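ABC transporter, periplasmic substrate-binding protein (Vibrio cholerae O1 biovar eltor, PDB 1TWY) probably serves as the periplasmic receptor of an ABC-type importer, capturing phosphate in the cleft between its two lobes and delivering it to the membrane transporter. Local coordinates at residues S65-I69 and A80-L86; Y124-K128 and A200-I204; N187-K191 and I204-D210. One frame throughout, in Å; residues are numbered along the deposited sequence. Where two conformers were deposited one is given.

Contact 1 (S65-I69 and A80-L86); sequences STAGI and AMTSRYL. With PO4 (phosphate ion), chain I.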
# COMPACT_ATOMS: atom_id res chain seq x y z
N SER A 65 -3.06 5.09 9.29
CA SER A 65 -1.94 4.44 10.02
C SER A 65 -1.57 5.32 11.24
O SER A 65 -1.43 4.90 12.31
CB SER A 65 -0.77 4.28 9.12
OG SER A 65 -1.02 3.29 8.08
N THR A 66 -1.48 6.61 11.01
CA THR A 66 -1.05 7.51 12.05
C THR A 66 -2.03 7.63 13.26
O THR A 66 -1.55 7.52 14.38
CB THR A 66 -0.80 8.88 11.35
OG1 THR A 66 0.25 8.82 10.40
CG2 THR A 66 -0.39 10.02 12.37
N ALA A 67 -3.35 7.73 13.02
CA ALA A 67 -4.35 7.78 14.08
C ALA A 67 -4.34 6.45 14.80
O ALA A 67 -4.52 6.38 15.98
CB ALA A 67 -5.70 8.12 13.52
N GLY A 68 -4.17 5.35 14.04
CA GLY A 68 -4.10 4.06 14.67
C GLY A 68 -2.98 3.95 15.71
O GLY A 68 -3.30 3.43 16.78
N ILE A 69 -1.78 4.35 15.35
CA ILE A 69 -0.64 4.37 16.27
C ILE A 69 -1.03 5.19 17.50
O ILE A 69 -0.81 4.75 18.61
CB ILE A 69 0.57 4.93 15.60
CG1 ILE A 69 1.08 3.97 14.48
CG2 ILE A 69 1.63 5.22 16.62
CD1 ILE A 69 1.99 4.58 13.48
N ALA A 80 -2.87 -1.85 16.73
CA ALA A 80 -2.93 -0.92 15.63
C ALA A 80 -2.54 -1.68 14.34
O ALA A 80 -1.82 -2.68 14.33
CB ALA A 80 -2.09 0.27 15.85
N MSE A 81 -2.93 -1.10 13.19
CA MSE A 81 -2.53 -1.64 11.95
C MSE A 81 -1.99 -0.44 11.10
O MSE A 81 -2.56 0.65 11.16
CB MSE A 81 -3.68 -2.42 11.27
CG MSE A 81 -4.83 -1.66 11.01
SE MSE A 81 -6.41 -2.94 10.63
CE MSE A 81 -7.49 -1.40 11.06
N THR A 82 -0.89 -0.65 10.41
CA THR A 82 -0.31 0.38 9.56
C THR A 82 -0.02 -0.21 8.21
O THR A 82 0.15 -1.36 8.05
CB THR A 82 1.00 1.01 10.09
OG1 THR A 82 2.10 0.08 10.04
CG2 THR A 82 0.85 1.51 11.52
N SER A 83 0.05 0.66 7.19
CA SER A 83 0.54 0.32 5.89
C SER A 83 1.90 0.91 5.52
O SER A 83 2.24 1.14 4.32
CB SER A 83 -0.55 0.69 4.91
OG SER A 83 -0.80 2.11 5.05
N ARG A 84 2.70 1.20 6.51
CA ARG A 84 4.04 1.78 6.40
C ARG A 84 4.82 1.42 7.61
O ARG A 84 4.24 1.06 8.64
CB ARG A 84 4.01 3.28 6.31
CG ARG A 84 3.34 3.92 7.49
CD ARG A 84 3.45 5.43 7.45
NE ARG A 84 2.76 6.13 8.53
CZ ARG A 84 3.27 6.32 9.75
NH1 ARG A 84 4.40 5.75 10.09
NH2 ARG A 84 2.58 7.01 10.67
N TYR A 85 6.14 1.41 7.49
CA TYR A 85 6.98 1.25 8.66
C TYR A 85 6.84 2.50 9.56
O TYR A 85 6.43 3.58 9.14
CB TYR A 85 8.44 1.01 8.23
CG TYR A 85 8.62 -0.29 7.48
CD1 TYR A 85 8.60 -1.48 8.15
CD2 TYR A 85 8.93 -0.34 6.07
CE1 TYR A 85 8.77 -2.63 7.49
CE2 TYR A 85 9.09 -1.56 5.46
CZ TYR A 85 8.96 -2.70 6.19
OH TYR A 85 9.12 -3.98 5.64
N LEU A 86 7.17 2.28 10.82
CA LEU A 86 7.09 3.31 11.85
C LEU A 86 8.37 4.15 11.71
O LEU A 86 9.43 3.68 11.25
CB LEU A 86 7.06 2.64 13.22
CG LEU A 86 5.71 2.59 13.94
CD1 LEU A 86 4.77 1.90 13.13
CD2 LEU A 86 5.91 1.90 15.32
P PO4 I . -3.66 4.19 5.36
O1 PO4 I . -3.44 2.75 4.87
O2 PO4 I . -3.35 5.18 4.10
O3 PO4 I . -5.13 4.45 5.84
O4 PO4 I . -2.70 4.68 6.42
O HOH W 1 0.54 7.69 7.67

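Contact 2 (Y124-K128 and A200-I204); sequences YGIYK and AVGFI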
# COMPACT_ATOMS: atom_id res chain seq x y z
N TYR A 124 10.59 9.03 -10.78
CA TYR A 124 10.52 10.24 -9.99
C TYR A 124 10.46 11.48 -10.85
O TYR A 124 9.64 12.39 -10.68
CB TYR A 124 11.75 10.28 -9.04
CG TYR A 124 11.87 11.58 -8.26
CD1 TYR A 124 11.22 11.74 -7.02
CD2 TYR A 124 12.60 12.68 -8.74
CE1 TYR A 124 11.32 12.87 -6.26
CE2 TYR A 124 12.68 13.79 -8.01
CZ TYR A 124 12.00 13.94 -6.75
OH TYR A 124 12.12 15.13 -6.01
N GLY A 125 11.41 11.55 -11.79
CA GLY A 125 11.35 12.63 -12.74
C GLY A 125 10.13 12.87 -13.56
O GLY A 125 9.65 14.03 -13.76
N ILE A 126 9.50 11.75 -13.94
CA ILE A 126 8.21 11.88 -14.62
C ILE A 126 7.08 12.45 -13.72
O ILE A 126 6.41 13.41 -14.05
CB ILE A 126 7.82 10.46 -15.16
CG1 ILE A 126 8.69 10.09 -16.37
CG2 ILE A 126 6.30 10.40 -15.54
CD1 ILE A 126 8.66 8.67 -16.73
N TYR A 127 6.97 11.92 -12.51
CA TYR A 127 5.95 12.39 -11.56
C TYR A 127 6.21 13.80 -11.08
O TYR A 127 5.28 14.51 -10.77
CB TYR A 127 5.68 11.37 -10.42
CG TYR A 127 4.64 10.38 -10.90
CD1 TYR A 127 4.98 9.32 -11.70
CD2 TYR A 127 3.35 10.52 -10.53
CE1 TYR A 127 4.02 8.46 -12.22
CE2 TYR A 127 2.38 9.60 -10.99
CZ TYR A 127 2.69 8.65 -11.80
OH TYR A 127 1.73 7.76 -12.35
N LYS A 128 7.49 14.26 -11.12
CA LYS A 128 7.78 15.62 -10.76
C LYS A 128 7.53 16.61 -11.86
O LYS A 128 7.50 17.79 -11.56
CB LYS A 128 9.25 15.81 -10.39
CG LYS A 128 9.61 15.34 -9.03
CD LYS A 128 9.24 16.27 -7.90
CE LYS A 128 10.20 17.49 -7.77
NZ LYS A 128 9.43 18.65 -7.23
N ALA A 200 -0.28 7.62 -21.51
CA ALA A 200 -0.44 7.68 -20.09
C ALA A 200 0.43 6.67 -19.32
O ALA A 200 0.83 5.63 -19.79
CB ALA A 200 -1.97 7.36 -19.74
N VAL A 201 0.78 7.09 -18.11
CA VAL A 201 1.38 6.24 -17.10
C VAL A 201 0.68 6.42 -15.84
O VAL A 201 0.16 7.51 -15.44
CB VAL A 201 2.89 6.53 -16.84
CG1 VAL A 201 3.17 7.96 -16.49
CG2 VAL A 201 3.58 5.50 -15.91
N GLY A 202 0.56 5.28 -15.15
CA GLY A 202 -0.08 5.32 -13.87
C GLY A 202 0.38 4.17 -12.98
O GLY A 202 1.33 3.49 -13.29
N PHE A 203 -0.27 4.06 -11.83
CA PHE A 203 0.05 3.01 -10.79
C PHE A 203 -1.28 2.42 -10.32
O PHE A 203 -2.31 3.12 -10.21
CB PHE A 203 0.90 3.51 -9.66
CG PHE A 203 0.37 4.66 -8.93
CD1 PHE A 203 0.61 5.96 -9.36
CD2 PHE A 203 -0.47 4.48 -7.84
CE1 PHE A 203 0.05 7.05 -8.76
CE2 PHE A 203 -1.05 5.62 -7.22
CZ PHE A 203 -0.73 6.90 -7.69
N ILE A 204 -1.26 1.15 -10.00
CA ILE A 204 -2.42 0.40 -9.49
C ILE A 204 -1.91 -0.65 -8.52
O ILE A 204 -0.75 -1.05 -8.51
CB ILE A 204 -3.17 -0.33 -10.59
CG1 ILE A 204 -2.30 -1.35 -11.40
CG2 ILE A 204 -3.89 0.64 -11.60
CD1 ILE A 204 -3.20 -2.08 -12.48

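Contact 3 (N187-K191 and I204-D210); sequences NSMMK and ISIGSVD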
# COMPACT_ATOMS: atom_id res chain seq x y z
N ASN A 187 -8.65 1.88 -9.12
CA ASN A 187 -7.86 1.06 -9.98
C ASN A 187 -8.51 0.83 -11.29
O ASN A 187 -7.88 0.80 -12.34
CB ASN A 187 -7.55 -0.29 -9.32
CG ASN A 187 -6.59 -0.18 -8.17
OD1 ASN A 187 -5.51 0.48 -8.27
ND2 ASN A 187 -6.90 -0.99 -7.10
N SER A 188 -9.86 0.62 -11.27
CA SER A 188 -10.55 0.33 -12.48
C SER A 188 -10.46 1.47 -13.51
O SER A 188 -10.24 1.26 -14.69
CB SER A 188 -12.00 0.05 -12.09
OG SER A 188 -12.13 -1.28 -11.72
N MSE A 189 -10.62 2.65 -12.95
CA MSE A 189 -10.71 3.87 -13.80
C MSE A 189 -9.25 4.14 -14.25
O MSE A 189 -9.03 4.57 -15.36
CB MSE A 189 -11.30 5.07 -13.07
CG MSE A 189 -11.40 6.28 -13.95
SE MSE A 189 -12.21 7.74 -12.98
CE MSE A 189 -11.98 9.02 -14.27
N MSE A 190 -8.26 3.87 -13.43
CA MSE A 190 -6.88 4.01 -13.85
C MSE A 190 -6.56 3.13 -15.04
O MSE A 190 -5.91 3.55 -15.98
CB MSE A 190 -5.95 3.67 -12.69
CG MSE A 190 -4.51 3.66 -13.00
SE MSE A 190 -3.82 5.49 -13.23
CE MSE A 190 -3.65 6.03 -11.68
N LYS A 191 -6.90 1.82 -14.95
CA LYS A 191 -6.69 0.96 -16.06
C LYS A 191 -7.44 1.40 -17.33
O LYS A 191 -6.81 1.36 -18.33
CB LYS A 191 -7.05 -0.45 -15.73
CG LYS A 191 -6.16 -1.06 -14.65
CD LYS A 191 -6.52 -2.61 -14.31
CE LYS A 191 -7.78 -2.70 -13.51
NZ LYS A 191 -8.15 -4.22 -13.35
N ILE A 204 -1.26 1.15 -10.00
CA ILE A 204 -2.42 0.40 -9.49
C ILE A 204 -1.91 -0.65 -8.52
O ILE A 204 -0.75 -1.05 -8.51
CB ILE A 204 -3.17 -0.33 -10.59
CG1 ILE A 204 -2.30 -1.35 -11.40
CG2 ILE A 204 -3.89 0.64 -11.60
CD1 ILE A 204 -3.20 -2.08 -12.48
N SER A 205 -2.79 -1.09 -7.64
CA SER A 205 -2.49 -2.25 -6.81
C SER A 205 -2.12 -3.46 -7.69
O SER A 205 -2.70 -3.71 -8.73
CB SER A 205 -3.73 -2.66 -6.00
OG SER A 205 -4.47 -1.53 -5.48
N ILE A 206 -1.08 -4.22 -7.28
CA ILE A 206 -0.53 -5.23 -8.12
C ILE A 206 -1.55 -6.32 -8.46
O ILE A 206 -1.58 -6.82 -9.60
CB ILE A 206 0.76 -5.80 -7.44
CG1 ILE A 206 1.51 -6.63 -8.43
CG2 ILE A 206 0.39 -6.61 -6.12
CD1 ILE A 206 2.92 -6.81 -8.01
N GLY A 207 -2.47 -6.56 -7.53
CA GLY A 207 -3.56 -7.51 -7.72
C GLY A 207 -4.57 -7.12 -8.77
O GLY A 207 -5.21 -8.00 -9.37
N SER A 208 -4.66 -5.82 -9.06
CA SER A 208 -5.61 -5.32 -10.07
C SER A 208 -5.08 -5.40 -11.45
O SER A 208 -5.82 -5.16 -12.38
CB SER A 208 -6.06 -3.91 -9.71
OG SER A 208 -5.02 -3.05 -9.87
N VAL A 209 -3.79 -5.74 -11.68
CA VAL A 209 -3.28 -5.90 -13.00
C VAL A 209 -4.06 -6.84 -13.86
O VAL A 209 -4.35 -7.97 -13.40
CB VAL A 209 -1.81 -6.35 -13.05
CG1 VAL A 209 -1.31 -6.60 -14.49
CG2 VAL A 209 -0.93 -5.24 -12.40
N ASP A 210 -4.43 -6.42 -15.04
CA ASP A 210 -5.04 -7.35 -16.01
C ASP A 210 -4.55 -7.06 -17.39
O ASP A 210 -3.63 -6.23 -17.56
CB ASP A 210 -6.58 -7.34 -15.85
CG ASP A 210 -7.23 -6.04 -16.27
OD1 ASP A 210 -6.63 -5.28 -17.06
OD2 ASP A 210 -8.38 -5.73 -15.85

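Contact 1 (S65-I69 and A80-L86)
Helix 65-69 runs nearly antiparallel to strand 80-82, their short axes 7.2 Å apart at an angle of 155°. At Ala80 the strand faces the helix: its CB lies 3.5 Å from Gly68 O, and with no side chain on Gly68 the two CA atoms come to 5.2 Å. The selenomethionine Met81 turns its side chain away, into helix 36-52. Thr82 lies beside the start of the helix, its CA 3.3 Å from Ser65 OG, and its CG2 packs one turn on, 3.8 Å from Ile69 CD1, while its OG1 donates to Arg84 O (2.7 Å) and so ties together the turn that leaves the strand. Ser83 then brings the two segments to the bound ion. Its N donates to Ser65 OG (3.0 Å), which itself donates to phosphate O4 (2.7 Å); Ser83 OG reaches phosphate O1 (2.7 Å). The N-terminal amide of the helix, Ser65 N, adds a bond to O4 (2.9 Å), and the hydroxyls of Ser35, Thr36 and Ser37 also hydrogen-bond the ion. An oxyanion held by hydroxyls and a helix N-terminus is the arrangement of phosphate-receptor binding clefts, consistent with a substrate site here, although the ion probably came from the crystallisation liquor. The extended Arg84 side chain reaches over the first turn of the helix, NH2 donating to Thr66 OG1 (3.0 Å) at the guanidinium edge and NE to a water (2.8 Å) that also bonds Thr66 OG1 (3.0 Å); its NH1 binds Tyr85 O (3.1 Å) and forms a salt bridge to Glu90. Leu86 CD1 rests 3.9 Å from Ile69 CD1, beside Leu242 of strand 236-243.

Contact 2 (Y124-K128 and A200-I204)
In the second lobe of this periplasmic binding protein fold, helix 124-128 packs across the face of the central sheet, contributing two side chains to a layer over strand 200-204. The short axes are 10.8 Å apart at their closest and cross at 108°, a separation that the helix bridges with side chains alone, one of which reaches the strand backbone; no hydrogen bond joins the segments and all five touching residues are buried. Ile126 has CA-to-CB directed at the strand, and its m,t rotamer sets CG2 4.1 Å from Val201 CG1, with Val146 of the adjacent strand 145-149 alongside. Tyr127 leaves the helix sideways, yet with chi1 near -86° and chi2 near 81° its ring extends to the strand and brings the hydroxyl to the backbone: Tyr127 OH is 3.4 Å from Gly202 CA. That hydroxyl is hydrogen-bonded to the carbonyl of Val147, so the tyrosine spans the gap and ends in a polar contact with the neighbouring strand. Val201 and Phe203, two apart in the strand, both point toward the helix and both have chi1 in the p well, near 55° and 57°. Tyr127 is received between them, with CE1 4.4 Å from Val201 CG1 and CE2 4.1 Å from Phe203 CE1. Phe159 of helix 154-163 joins the aromatic cluster, stacking on Phe203 and meeting Tyr127 edge-to-face. The chi2 of Phe203, near -87°, turns its ring so that Tyr127 OH lies at the edge, close to the ring plane, 3.7 Å from Phe203 CD1.

Contact 3 (N187-K191 and I204-D210)
Hydrogen bonds dominate where the first turn of helix 187-191 meets the end of strand 204-205. The amide group of Asn187 makes a two-way pairing with a single residue: Asn187 OD1 accepts from Ser205 N (3.2 Å), and Asn187 ND2 donates to Ser205 OG (3.0 Å). Because one bond takes the backbone and the other the side chain, the asparagine fixes both at the point where the strand gives way to the 3-10 segment 206-208. This turn is stitched internally through Ser205 O, which accepts from Ser208 N (2.9 Å) and Ser208 OG (2.7 Å). One turn further along the helix, Lys191 supplies the charged part of the contact. Its NZ donates to Ser208 O (2.7 Å) and forms a salt bridge with Asp210 OD2 (2.9 Å), holding the chain as it leaves the 3-10 turn; Asp210 OD1 is bound in addition by Ser212 OG. Apolar packing is centred on Ile204, which points at the helix. The selenomethionine Met190 places CG 3.4 Å from Ile204 CG2, and the aliphatic part of Lys191 covers the other end of the isoleucine, CG to Ile204 CD1 3.8 Å. Together the segments belong to a beta-alpha-beta crossover: strand 182-184 leads into helix 187-196, which returns to strand 200-205, and both strands pair in parallel with strand 145-149. Met190 accordingly touches Val184 and Val147 on that sheet, while Ile204 also packs on Val108 of strand 96-109.

Contacts 2 and 3 form one continuous structure: they share Ile204, their centres are 14 Å apart, and Met190 CE lies 3.5 Å from Phe203 O. Helices 120-128 and 187-196 thus both pack against strand 200-205. Contact 1 lies on the opposite side of the chain's centre, its centre 26 Å from that of contact 2 and 24 Å from that of contact 3. The regions are linked through the sheet, where strand 236-243 pairs with 79-82 and also with 96-109, itself paired with 200-205. Contact 1 alone binds the phosphate; Ser205 OG of contact 3 stays 11.2 Å from phosphate O1. The magnesium ion, at Gly164 and Thr166, is about 11 Å from the Tyr127 side chain.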